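Local structure of CBS domain protein (Streptococcus pneumoniae serotype 4, 7LZG) at residues T22-L27 with G125-I130; K58-T63 with F117-D122. The protein is of unknown function but carries a pair of CBS domains, a module that in many relatives senses adenosyl ligands. All coordinates share one frame; numbering follows the deposited sequence.

From the N terminus the chain passes strand 21-23 and the turn after it, the first half of contact 1, then builds the sheet of strands 30-31, 50-54 and 60-65. From the last of these strands, residues 58-63 reach across to 117-122 in contact 2, and the chain then turns back through 127-132, where 125-130 completes contact 1 against 22-27. The loop closed by contact 2 therefore lies wholly within the larger one closed by contact 1. Contact 1 adds the N-terminal strand to the second CBS repeat's sheet; contact 2 packs the two sheets face to face. Gly125 and Phe60, hydrogen-bonded through their backbones, join the contacts directly.

Contact 1: T22-L27 with G125-I130; sequences TPAKNL and GIFQGI
Two backbone hydrogen bonds between Thr22 and Ile130 hold strand 21-23 antiparallel to strand 127-132. Thr22 N donates to Ile130 O at 3.1 Å, almost along the C=O axis and nearly straight at the hydrogen (168°). In return, Ile130 N reaches Thr22 O in the plane of that carbonyl. A third bond lies past Pro23, which has no N-H to give: Ala24 N meets Gln128 O at 2.5 Å, from above the carbonyl plane and with a more bent approach.

Gly129 is the non-hydrogen-bonded partner of Pro23, their CA atoms 4.2 Å apart. It forms a classic bulge with Gln128, both residues facing Val120, and its bare CA lets the backbone of Thr22 and Pro23 come close. After Pro23 the chain coils into a short 3-10 turn that brings Ala24 and Leu27 back over the same strand. The methyl CB of Ala24 lies 3.5 Å from Phe127 CE2. Leu27, with CG anti to its carbonyl carbon (chi1 -72°), extends CD1 to the edge of the Phe127 ring, 3.6 Å from CZ. The same methyl touches Ile130 CG1 at 3.5 Å, so it bridges ring and aliphatic branch.

The chemistry is thus divided: backbone polar groups fix the edge strand, while Ala24 and Leu27 pack on Phe127, and Leu27 also on Ile130, closing an edge of the antiparallel sheet of the second CBS repeat.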
# COMPACT_ATOMS: atom_id res chain seq x y z
N THR B 22 9.31 11.50 3.86
CA THR B 22 9.40 12.26 2.62
C THR B 22 8.77 13.62 2.84
O THR B 22 7.60 13.69 3.27
CB THR B 22 8.69 11.52 1.49
OG1 THR B 22 9.22 10.20 1.38
CG2 THR B 22 8.90 12.25 0.17
N PRO B 23 9.47 14.72 2.58
CA PRO B 23 8.89 16.04 2.83
C PRO B 23 7.82 16.39 1.81
O PRO B 23 7.77 15.84 0.70
CB PRO B 23 10.09 16.99 2.72
CG PRO B 23 11.01 16.29 1.78
CD PRO B 23 10.85 14.82 2.06
N ALA B 24 6.94 17.32 2.20
CA ALA B 24 5.87 17.75 1.30
C ALA B 24 6.42 18.37 0.02
O ALA B 24 5.73 18.37 -1.01
CB ALA B 24 4.95 18.74 2.02
N LYS B 25 7.64 18.90 0.07
CA LYS B 25 8.26 19.49 -1.11
C LYS B 25 8.48 18.47 -2.22
O LYS B 25 8.54 18.86 -3.39
CB LYS B 25 9.59 20.13 -0.72
CG LYS B 25 9.64 20.62 0.73
CD LYS B 25 11.04 21.08 1.11
CE LYS B 25 11.14 21.38 2.60
NZ LYS B 25 12.51 21.84 2.98
N ASN B 26 8.58 17.19 -1.89
CA ASN B 26 8.81 16.13 -2.86
C ASN B 26 7.57 15.25 -3.06
O ASN B 26 7.68 14.08 -3.41
CB ASN B 26 10.00 15.26 -2.44
CG ASN B 26 11.30 16.03 -2.42
OD1 ASN B 26 11.97 16.11 -1.39
ND2 ASN B 26 11.67 16.60 -3.56
N LEU B 27 6.39 15.82 -2.84
CA LEU B 27 5.14 15.08 -2.95
C LEU B 27 4.18 15.82 -3.87
O LEU B 27 4.23 17.04 -4.01
CB LEU B 27 4.47 14.90 -1.58
CG LEU B 27 5.10 13.93 -0.59
CD1 LEU B 27 4.55 14.20 0.79
CD2 LEU B 27 4.82 12.50 -1.02
N GLY B 125 -1.06 23.20 11.69
CA GLY B 125 -2.00 22.52 10.81
C GLY B 125 -1.52 22.41 9.38
O GLY B 125 -2.27 22.00 8.49
N ILE B 126 -0.26 22.78 9.15
CA ILE B 126 0.33 22.75 7.82
C ILE B 126 0.89 21.36 7.55
O ILE B 126 1.50 20.73 8.43
CB ILE B 126 1.42 23.84 7.69
CG1 ILE B 126 0.83 25.13 7.11
CG2 ILE B 126 2.58 23.36 6.82
CD1 ILE B 126 -0.19 25.80 8.00
N PHE B 127 0.66 20.87 6.34
CA PHE B 127 1.15 19.56 5.93
C PHE B 127 2.63 19.64 5.57
O PHE B 127 3.04 20.48 4.76
CB PHE B 127 0.34 19.03 4.75
CG PHE B 127 0.90 17.80 4.13
CD1 PHE B 127 0.78 16.57 4.76
CD2 PHE B 127 1.55 17.86 2.91
CE1 PHE B 127 1.30 15.43 4.18
CE2 PHE B 127 2.08 16.73 2.33
CZ PHE B 127 1.95 15.51 2.96
N GLN B 128 3.44 18.76 6.16
CA GLN B 128 4.88 18.78 5.99
C GLN B 128 5.46 17.54 5.31
O GLN B 128 6.48 17.66 4.63
CB GLN B 128 5.58 18.97 7.35
CG GLN B 128 5.36 20.33 7.99
CD GLN B 128 6.08 21.45 7.26
OE1 GLN B 128 5.62 21.94 6.22
NE2 GLN B 128 7.22 21.87 7.81
N GLY B 129 4.85 16.38 5.49
CA GLY B 129 5.37 15.17 4.87
C GLY B 129 4.57 13.96 5.27
O GLY B 129 3.61 14.04 6.05
N ILE B 130 4.99 12.81 4.74
CA ILE B 130 4.31 11.54 4.98
C ILE B 130 5.33 10.45 5.27
O ILE B 130 6.49 10.53 4.87
CB ILE B 130 3.41 11.12 3.79
CG1 ILE B 130 4.20 11.14 2.48
CG2 ILE B 130 2.19 12.03 3.69
CD1 ILE B 130 4.73 9.78 2.04

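Contact 2: K58-T63 with F117-D122; sequences KQFVGT and FLPVVD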
# COMPACT_ATOMS: atom_id res chain seq x y z
N LYS B 58 -2.03 25.44 2.40
CA LYS B 58 -1.34 24.21 2.79
C LYS B 58 -1.89 23.58 4.06
O LYS B 58 -1.22 22.72 4.65
CB LYS B 58 0.17 24.44 2.93
CG LYS B 58 0.86 24.89 1.66
CD LYS B 58 2.35 25.06 1.88
CE LYS B 58 3.08 25.40 0.60
NZ LYS B 58 4.55 25.49 0.81
N GLN B 59 -3.08 23.98 4.51
CA GLN B 59 -3.67 23.35 5.69
C GLN B 59 -4.07 21.92 5.37
O GLN B 59 -4.87 21.68 4.45
CB GLN B 59 -4.88 24.16 6.16
CG GLN B 59 -4.54 25.40 6.95
CD GLN B 59 -4.20 25.10 8.40
OE1 GLN B 59 -4.63 24.08 8.95
NE2 GLN B 59 -3.44 25.98 9.03
N PHE B 60 -3.53 20.97 6.12
CA PHE B 60 -3.79 19.56 5.86
C PHE B 60 -5.26 19.24 6.11
O PHE B 60 -5.76 19.41 7.23
CB PHE B 60 -2.90 18.68 6.74
CG PHE B 60 -3.20 17.21 6.63
CD1 PHE B 60 -2.74 16.48 5.55
CD2 PHE B 60 -3.95 16.57 7.60
CE1 PHE B 60 -3.01 15.13 5.44
CE2 PHE B 60 -4.22 15.22 7.50
CZ PHE B 60 -3.76 14.50 6.42
N VAL B 61 -5.95 18.78 5.07
CA VAL B 61 -7.34 18.37 5.19
C VAL B 61 -7.45 16.87 5.45
O VAL B 61 -8.14 16.43 6.37
CB VAL B 61 -8.12 18.77 3.92
CG1 VAL B 61 -9.60 18.47 4.09
CG2 VAL B 61 -7.90 20.24 3.61
N GLY B 62 -6.77 16.07 4.64
CA GLY B 62 -6.81 14.63 4.78
C GLY B 62 -6.14 13.97 3.60
O GLY B 62 -5.44 14.61 2.82
N THR B 63 -6.37 12.66 3.49
CA THR B 63 -5.88 11.87 2.38
C THR B 63 -7.06 11.40 1.53
O THR B 63 -8.18 11.26 2.03
CB THR B 63 -5.08 10.66 2.87
OG1 THR B 63 -5.92 9.82 3.67
CG2 THR B 63 -3.89 11.11 3.69
N PHE B 117 -0.50 4.88 5.58
CA PHE B 117 -0.18 6.23 5.15
C PHE B 117 -0.23 7.14 6.37
O PHE B 117 -1.30 7.30 6.98
CB PHE B 117 -1.18 6.70 4.08
CG PHE B 117 -0.64 7.78 3.18
CD1 PHE B 117 0.13 7.46 2.08
CD2 PHE B 117 -0.93 9.11 3.43
CE1 PHE B 117 0.62 8.45 1.25
CE2 PHE B 117 -0.45 10.11 2.60
CZ PHE B 117 0.33 9.77 1.51
N LEU B 118 0.91 7.72 6.73
CA LEU B 118 1.03 8.52 7.95
C LEU B 118 1.52 9.92 7.62
O LEU B 118 2.72 10.12 7.41
CB LEU B 118 1.97 7.84 8.95
CG LEU B 118 2.04 8.46 10.34
CD1 LEU B 118 0.67 8.46 10.98
CD2 LEU B 118 3.04 7.71 11.20
N PRO B 119 0.63 10.91 7.57
CA PRO B 119 1.07 12.28 7.29
C PRO B 119 1.75 12.90 8.50
O PRO B 119 1.60 12.45 9.64
CB PRO B 119 -0.24 13.01 6.96
CG PRO B 119 -1.28 11.93 6.77
CD PRO B 119 -0.83 10.80 7.64
N VAL B 120 2.50 13.97 8.23
CA VAL B 120 3.19 14.73 9.27
C VAL B 120 2.63 16.14 9.25
O VAL B 120 2.84 16.89 8.28
CB VAL B 120 4.71 14.73 9.07
CG1 VAL B 120 5.38 15.58 10.14
CG2 VAL B 120 5.25 13.31 9.09
N VAL B 121 1.91 16.51 10.30
CA VAL B 121 1.28 17.82 10.43
C VAL B 121 1.81 18.47 11.70
O VAL B 121 1.79 17.86 12.77
CB VAL B 121 -0.25 17.71 10.47
CG1 VAL B 121 -0.88 19.09 10.39
CG2 VAL B 121 -0.76 16.83 9.34
N ASP B 122 2.26 19.72 11.58
CA ASP B 122 2.75 20.46 12.73
C ASP B 122 1.57 20.89 13.61
O ASP B 122 0.40 20.65 13.31
CB ASP B 122 3.59 21.65 12.28
CG ASP B 122 2.88 22.51 11.25
OD1 ASP B 122 1.71 22.23 10.93
OD2 ASP B 122 3.52 23.46 10.74
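Phe60 makes the largest single contribution to this contact, its ring lying between its own backbone and the opposing strand. CG is anti to the backbone N (chi1 175°), and this folds the ring beneath the bulge of Val61 and Gly62, so that Gly62 N sits over the ring centre on one face, 3.8 Å above the plane. Two residues of strand 117-121 meet different parts of the ring. Pro119 brings CG to 3.6 Å from Phe60 CZ, with its CB near CE1. Val121, whose CG1 is anti to its backbone N (chi1 -172°), turns the other methyl, CG2, to 3.6 Å from Phe60 CD2. Both cross Phe60 at about a right angle.

Further along, the side chains of Thr63 and Phe117 lie alongside each other, pointing opposite ways. With OG1 tucked between the backbone N and the carbonyl carbon (chi1 61°), CG2 of Thr63 stands anti to that carbon, 3.6 Å from Phe117 CD2. That methyl makes the contact, while OG1 has a weak hydrogen bond to Arg50 NE.

The strand segments run antiparallel with axes 8.9 Å apart, side chain against side chain as in the paired sheets of a CBS tandem. Pro52 of strand 50-54 touches Phe60 and Phe117, Phe127 and Ile130 of strand 127-132 reach Pro119 and Phe117, and helix 105-111 packs on Leu118 behind strand 117-121.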